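Local atomic coordinates of PHOX (Pseudomonas fluorescens, PDB entry 4A9V), a protein that catalyses phosphotransfer as an alkaline phosphatase, probably hydrolysing phosphate monoesters, with a complex iron-calcium cofactor held in a beta-propeller fold. Residues G174-C179 against P232-A237; E194-C199 against N241-H246. One frame throughout, in Å; residues are numbered along the deposited sequence.

Interaction 1 (G174-C179 against P232-A237); sequences GTFQNC and PRFDMA. With FEO (mu-oxo-diiron), chain S.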
loop_
_atom_site.group_PDB
_atom_site.type_symbol
_atom_site.label_atom_id
_atom_site.label_comp_id
_atom_site.label_asym_id
_atom_site.label_seq_id
_atom_site.Cartn_x
_atom_site.Cartn_y
_atom_site.Cartn_z
ATOM N N GLY A 174 -8.592 -16.213 -3.382
ATOM C CA GLY A 174 -8.265 -14.858 -3.771
ATOM C C GLY A 174 -7.511 -14.044 -2.751
ATOM O O GLY A 174 -7.632 -14.234 -1.534
ATOM N N THR A 175 -6.732 -13.115 -3.291
ATOM C CA THR A 175 -6.351 -11.897 -2.622
ATOM C C THR A 175 -6.731 -10.757 -3.560
ATOM O O THR A 175 -6.645 -10.905 -4.785
ATOM C CB THR A 175 -4.838 -11.915 -2.296
ATOM O OG1 THR A 175 -4.480 -10.763 -1.539
ATOM C CG2 THR A 175 -3.979 -11.972 -3.546
ATOM N N PHE A 176 -7.360 -9.727 -3.004
ATOM C CA PHE A 176 -7.869 -8.626 -3.800
ATOM C C PHE A 176 -7.802 -7.343 -2.971
ATOM O O PHE A 176 -7.427 -7.380 -1.800
ATOM C CB PHE A 176 -9.292 -8.918 -4.333
ATOM C CG PHE A 176 -10.284 -9.351 -3.274
ATOM C CD1 PHE A 176 -10.909 -8.411 -2.464
ATOM C CD2 PHE A 176 -10.624 -10.682 -3.116
ATOM C CE1 PHE A 176 -11.799 -8.801 -1.480
ATOM C CE2 PHE A 176 -11.545 -11.074 -2.160
ATOM C CZ PHE A 176 -12.100 -10.136 -1.315
ATOM N N GLN A 177 -8.011 -6.202 -3.616
ATOM C CA GLN A 177 -7.827 -4.905 -2.965
ATOM C C GLN A 177 -6.419 -4.818 -2.368
ATOM O O GLN A 177 -6.173 -4.170 -1.348
ATOM C CB GLN A 177 -8.938 -4.609 -1.952
ATOM C CG GLN A 177 -10.300 -4.395 -2.605
ATOM C CD GLN A 177 -10.515 -3.033 -3.265
ATOM O OE1 GLN A 177 -11.535 -2.828 -3.929
ATOM N NE2 GLN A 177 -9.683 -2.061 -2.941
ATOM N N ASN A 178 -5.470 -5.285 -3.165
ATOM C CA ASN A 178 -4.051 -5.298 -2.820
ATOM C C ASN A 178 -3.428 -3.923 -2.983
ATOM O O ASN A 178 -3.306 -3.413 -4.097
ATOM C CB ASN A 178 -3.306 -6.285 -3.705
ATOM C CG ASN A 178 -3.867 -7.665 -3.592
ATOM O OD1 ASN A 178 -4.956 -7.940 -4.101
ATOM N ND2 ASN A 178 -3.229 -8.481 -2.763
ATOM N N CYS A 179 -3.075 -3.323 -1.854
ATOM C CA CYS A 179 -2.666 -1.938 -1.780
ATOM C C CYS A 179 -1.149 -1.862 -1.931
ATOM O O CYS A 179 -0.641 -1.796 -3.049
ATOM C CB CYS A 179 -3.170 -1.347 -0.465
ATOM S SG CYS A 179 -2.768 0.383 -0.242
ATOM N N PRO A 232 -22.148 -15.220 -4.951
ATOM C CA PRO A 232 -22.639 -15.272 -3.577
ATOM C C PRO A 232 -21.548 -15.377 -2.519
ATOM O O PRO A 232 -21.834 -15.195 -1.336
ATOM C CB PRO A 232 -23.514 -16.526 -3.555
ATOM C CG PRO A 232 -23.070 -17.344 -4.715
ATOM C CD PRO A 232 -22.613 -16.362 -5.751
ATOM N N ARG A 233 -20.299 -15.588 -2.935
ATOM C CA ARG A 233 -19.188 -15.575 -1.995
ATOM C C ARG A 233 -19.110 -14.231 -1.261
ATOM O O ARG A 233 -18.638 -14.160 -0.132
ATOM C CB ARG A 233 -17.880 -15.873 -2.729
ATOM C CG ARG A 233 -16.671 -16.001 -1.815
ATOM C CD ARG A 233 -15.513 -16.732 -2.474
ATOM N NE ARG A 233 -14.924 -15.986 -3.581
ATOM C CZ ARG A 233 -13.742 -15.380 -3.519
ATOM N NH1 ARG A 233 -13.215 -15.069 -2.343
ATOM N NH2 ARG A 233 -13.105 -15.061 -4.635
ATOM N N PHE A 234 -19.578 -13.181 -1.926
ATOM C CA PHE A 234 -19.512 -11.818 -1.415
ATOM C C PHE A 234 -20.824 -11.345 -0.783
ATOM O O PHE A 234 -20.937 -10.182 -0.374
ATOM C CB PHE A 234 -19.092 -10.879 -2.548
ATOM C CG PHE A 234 -17.698 -11.150 -3.054
ATOM C CD1 PHE A 234 -16.599 -10.715 -2.343
ATOM C CD2 PHE A 234 -17.487 -12.038 -4.093
ATOM C CE1 PHE A 234 -15.322 -11.111 -2.694
ATOM C CE2 PHE A 234 -16.210 -12.440 -4.454
ATOM C CZ PHE A 234 -15.128 -11.992 -3.737
ATOM N N ASP A 235 -21.807 -12.248 -0.714
ATOM C CA ASP A 235 -23.111 -11.964 -0.115
ATOM C C ASP A 235 -23.112 -12.373 1.351
ATOM O O ASP A 235 -23.113 -13.565 1.679
ATOM C CB ASP A 235 -24.188 -12.725 -0.884
ATOM C CG ASP A 235 -25.592 -12.468 -0.360
ATOM O OD1 ASP A 235 -25.750 -11.742 0.651
ATOM O OD2 ASP A 235 -26.539 -12.971 -0.997
ATOM N N MET A 236 -23.067 -11.372 2.226
ATOM C CA MET A 236 -22.989 -11.598 3.666
ATOM C C MET A 236 -24.209 -12.301 4.256
ATOM O O MET A 236 -24.127 -12.829 5.364
ATOM C CB MET A 236 -22.772 -10.272 4.393
ATOM C CG MET A 236 -21.438 -9.621 4.085
ATOM S SD MET A 236 -20.074 -10.473 4.900
ATOM C CE MET A 236 -20.404 -10.115 6.622
ATOM N N ALA A 237 -25.328 -12.316 3.533
ATOM C CA ALA A 237 -26.502 -13.070 3.980
ATOM C C ALA A 237 -26.216 -14.568 3.916
ATOM O O ALA A 237 -26.917 -15.361 4.544
ATOM C CB ALA A 237 -27.725 -12.721 3.141
HETATM FE FE1 FEO S . -4.708 1.563 -1.173
HETATM FE FE2 FEO S . -4.477 3.520 1.688
HETATM O O FEO S . -4.302 3.212 -0.210
HETATM O O HOH W 1 -3.579 2.514 -2.749
HETATM O O HOH W 2 -6.474 2.856 -1.774
#
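Phe176 and Phe234 meet as an offset edge-to-face pair, with the edge of Phe234 turned toward the face of Phe176. The evidence is a centroid separation of 5.6 Å with planes at 65°, and an approach of Phe176 CZ to Phe234 CE1 of 3.6 Å. Relative to Phe234, Phe176 CE2 lies at the ring edge, in its plane. Arg233 adds a second flat group: one face of its guanidinium carries Phe234 CZ, 3.6 Å above the plane and over its centre, while NH1 comes to the edge of the Phe176 ring, 4.3 Å from CE2. The guanidinium thus borders both rings, with its face to one and NH1 at the edge of the other. Its NH2 hydrogen-bonds to Gly145 O, an anchor that probably helps hold the guanidinium plane on which Phe234 CZ rests. Phe176 CG stands between its backbone N and carbonyl carbon (chi1 52°), a torsion that carries the ring toward Phe234, while Phe234 arrives from the opposite direction. Further along 174-179, Asn178 ND2 donates to Thr175 OG1 (2.9 Å), and Cys179 SG binds the iron FE1 at 2.5 Å. Both phenylalanines also touch Leu114 of helix 107-115. The contact therefore joins the connection between strands 171-173 and 178-183, the outermost strands of a six-stranded mixed sheet, to the loop between helix 211-216 and strand 249-252.

Interaction 2 (E194-C199 against N241-H246); sequences ENFTDC and NELNRH. With FEO (mu-oxo-diiron), chain S.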
loop_
_atom_site.group_PDB
_atom_site.type_symbol
_atom_site.label_atom_id
_atom_site.label_comp_id
_atom_site.label_asym_id
_atom_site.label_seq_id
_atom_site.Cartn_x
_atom_site.Cartn_y
_atom_site.Cartn_z
ATOM N N GLU A 194 -6.248 -4.215 1.693
ATOM C CA GLU A 194 -6.647 -2.954 2.330
ATOM C C GLU A 194 -8.181 -2.827 2.353
ATOM O O GLU A 194 -8.813 -3.319 3.278
ATOM C CB GLU A 194 -5.968 -1.748 1.651
ATOM C CG GLU A 194 -6.280 -0.414 2.318
ATOM C CD GLU A 194 -5.872 0.778 1.483
ATOM O OE1 GLU A 194 -5.882 0.668 0.237
ATOM O OE2 GLU A 194 -5.622 1.844 2.077
ATOM N N ASN A 195 -8.791 -2.280 1.304
ATOM C CA ASN A 195 -10.233 -1.995 1.321
ATOM C C ASN A 195 -11.076 -3.195 0.894
ATOM O O ASN A 195 -12.024 -3.089 0.100
ATOM C CB ASN A 195 -10.535 -0.771 0.470
ATOM C CG ASN A 195 -10.017 0.498 1.108
ATOM O OD1 ASN A 195 -10.319 0.780 2.270
ATOM N ND2 ASN A 195 -9.156 1.211 0.404
ATOM N N PHE A 196 -10.777 -4.332 1.505
ATOM C CA PHE A 196 -11.431 -5.582 1.153
ATOM C C PHE A 196 -12.926 -5.548 1.452
ATOM O O PHE A 196 -13.718 -6.175 0.756
ATOM C CB PHE A 196 -10.768 -6.769 1.866
ATOM C CG PHE A 196 -10.979 -6.788 3.354
ATOM C CD1 PHE A 196 -10.162 -6.067 4.207
ATOM C CD2 PHE A 196 -11.970 -7.576 3.905
ATOM C CE1 PHE A 196 -10.377 -6.088 5.574
ATOM C CE2 PHE A 196 -12.191 -7.594 5.266
ATOM C CZ PHE A 196 -11.387 -6.863 6.108
ATOM N N THR A 197 -13.308 -4.822 2.496
ATOM C CA THR A 197 -14.700 -4.763 2.924
ATOM C C THR A 197 -15.598 -4.134 1.869
ATOM O O THR A 197 -16.787 -4.440 1.818
ATOM C CB THR A 197 -14.840 -3.974 4.238
ATOM O OG1 THR A 197 -14.210 -2.699 4.089
ATOM C CG2 THR A 197 -14.182 -4.711 5.388
ATOM N N ASP A 198 -15.031 -3.278 1.019
ATOM C CA ASP A 198 -15.792 -2.601 -0.037
ATOM C C ASP A 198 -16.496 -3.606 -0.942
ATOM O O ASP A 198 -17.496 -3.278 -1.583
ATOM C CB ASP A 198 -14.858 -1.756 -0.906
ATOM C CG ASP A 198 -14.301 -0.542 -0.187
ATOM O OD1 ASP A 198 -14.579 -0.353 1.017
ATOM O OD2 ASP A 198 -13.574 0.230 -0.848
ATOM N N CYS A 199 -15.896 -4.785 -1.076
ATOM C CA CYS A 199 -16.304 -5.778 -2.065
ATOM C C CYS A 199 -17.482 -6.626 -1.612
ATOM O O CYS A 199 -17.996 -7.420 -2.391
ATOM C CB CYS A 199 -15.119 -6.683 -2.384
ATOM S SG CYS A 199 -13.720 -5.810 -3.097
ATOM N N ASN A 241 -18.771 -15.356 7.077
ATOM C CA ASN A 241 -17.395 -15.566 7.518
ATOM C C ASN A 241 -16.386 -15.335 6.410
ATOM O O ASN A 241 -15.190 -15.215 6.691
ATOM C CB ASN A 241 -17.177 -16.955 8.107
ATOM C CG ASN A 241 -17.778 -17.110 9.489
ATOM O OD1 ASN A 241 -18.252 -16.147 10.098
ATOM N ND2 ASN A 241 -17.702 -18.318 10.018
ATOM N N GLU A 242 -16.837 -15.191 5.166
ATOM C CA GLU A 242 -15.900 -14.817 4.109
ATOM C C GLU A 242 -15.249 -13.469 4.405
ATOM O O GLU A 242 -14.088 -13.265 4.062
ATOM C CB GLU A 242 -16.566 -14.812 2.732
ATOM C CG GLU A 242 -15.593 -14.627 1.570
ATOM C CD GLU A 242 -14.662 -15.802 1.333
ATOM O OE1 GLU A 242 -14.827 -16.852 1.992
ATOM O OE2 GLU A 242 -13.756 -15.674 0.473
ATOM N N LEU A 243 -15.956 -12.576 5.098
ATOM C CA LEU A 243 -15.373 -11.286 5.484
ATOM C C LEU A 243 -14.107 -11.462 6.325
ATOM O O LEU A 243 -13.248 -10.579 6.353
ATOM C CB LEU A 243 -16.413 -10.468 6.258
ATOM C CG LEU A 243 -16.136 -8.964 6.337
ATOM C CD1 LEU A 243 -16.383 -8.298 4.993
ATOM C CD2 LEU A 243 -16.967 -8.304 7.425
ATOM N N ASN A 244 -14.024 -12.559 7.073
ATOM C CA ASN A 244 -12.902 -12.784 7.976
ATOM C C ASN A 244 -11.668 -13.334 7.277
ATOM O O ASN A 244 -10.577 -13.325 7.846
ATOM C CB ASN A 244 -13.305 -13.729 9.100
ATOM C CG ASN A 244 -14.409 -13.169 9.954
ATOM O OD1 ASN A 244 -14.519 -11.960 10.121
ATOM N ND2 ASN A 244 -15.251 -14.047 10.481
ATOM N N ARG A 245 -11.841 -13.801 6.044
ATOM C CA ARG A 245 -10.793 -14.501 5.310
ATOM C C ARG A 245 -10.034 -13.555 4.367
ATOM O O ARG A 245 -9.186 -13.995 3.587
ATOM C CB ARG A 245 -11.400 -15.691 4.570
ATOM C CG ARG A 245 -11.835 -16.795 5.535
ATOM C CD ARG A 245 -13.113 -17.504 5.131
ATOM N NE ARG A 245 -13.036 -18.117 3.808
ATOM C CZ ARG A 245 -12.461 -19.286 3.558
ATOM N NH1 ARG A 245 -11.930 -19.997 4.542
ATOM N NH2 ARG A 245 -12.418 -19.747 2.318
ATOM N N HIS A 246 -10.253 -12.257 4.565
ATOM C CA HIS A 246 -9.584 -11.182 3.844
ATOM C C HIS A 246 -9.290 -10.067 4.816
ATOM O O HIS A 246 -9.836 -10.029 5.927
ATOM C CB HIS A 246 -10.462 -10.693 2.690
ATOM C CG HIS A 246 -10.849 -11.786 1.740
ATOM N ND1 HIS A 246 -10.009 -12.238 0.778
ATOM C CD2 HIS A 246 -11.936 -12.650 1.757
ATOM C CE1 HIS A 246 -10.564 -13.317 0.189
ATOM N NE2 HIS A 246 -11.733 -13.576 0.796
HETATM FE FE1 FEO S . -4.708 1.563 -1.173
HETATM FE FE2 FEO S . -4.477 3.520 1.688
HETATM O O FEO S . -4.302 3.212 -0.210
HETATM O O HOH W 1 -3.579 2.514 -2.749
HETATM O O HOH W 2 -6.474 2.856 -1.774
#
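His246, whose CB packs against Phe196, gives its NE2-H to Glu242 OE2 at 2.9 Å. The bond is nearly straight (168°) and lies in the imidazole plane, but meets the carboxylate from above its own plane. Arg233 NH1 forms a salt bridge to the same oxygen, and Arg245 NE bridges to the other, Glu242 OE1, at 2.8 Å. Three basic or imidazole groups thus hold one buried carboxylate, which probably favours its ionised form; the NE2 bond fixes the rotation of the His246 ring. No hydrogen bond crosses between the segments; the Phe196 ring meets carbonyl oxygens and aliphatic carbons. It lies between a carbonyl and a methyl: His246 O sits 3.4 Å above one face, offset toward the rim, and Thr197 CG2 over the other. Leu243 O approaches obliquely, 3.3 Å from Phe196 CE2; its hydrogen bond comes from Arg269 NH2. The CB of His246 reaches Phe196 CD2 at 3.7 Å, and Leu243 CD1 adds looser contacts with Phe196 CE2 and Thr197 CG2. With an alanine in place of Phe196, His246 O and Thr197 CG2 would probably lose the ring that separates them, and a gap would be likely to open beside Leu243. Two residues before Phe196, the extended Glu194 (CG anti to the backbone N, chi1 -177°) bridges the irons, OE1 on FE1 at 2.0 Å and OE2 on FE2 at 2.1 Å. The 3-10 turn after strand 189-193 packs on 241-244 and the residues that follow, before the adjacent strand 249-252; Val172 of strand 171-173 touches both Arg245 and His246.

Both contacts are largely buried, their centres lie 5 Å apart, and their segments alternate along the chain, so the same two regions are joined twice. Interaction 1 relies on aromatic edge-to-face packing beside a guanidinium; interaction 2 sets one ring among backbone carbonyls and aliphatic groups. They are stitched together by the Arg233-Glu242 salt bridge, by packing of Phe176 CE2 on His246 CE1 (3.4 Å), and by a probable hydrogen bond from Glu194 N to Gln177 O (3.0 Å). At the inner ends, Cys179 and Glu194 bind the same iron, FE1, whereas Arg233, in interaction 1, is partly exposed, the four touching residues of interaction 2 all being buried.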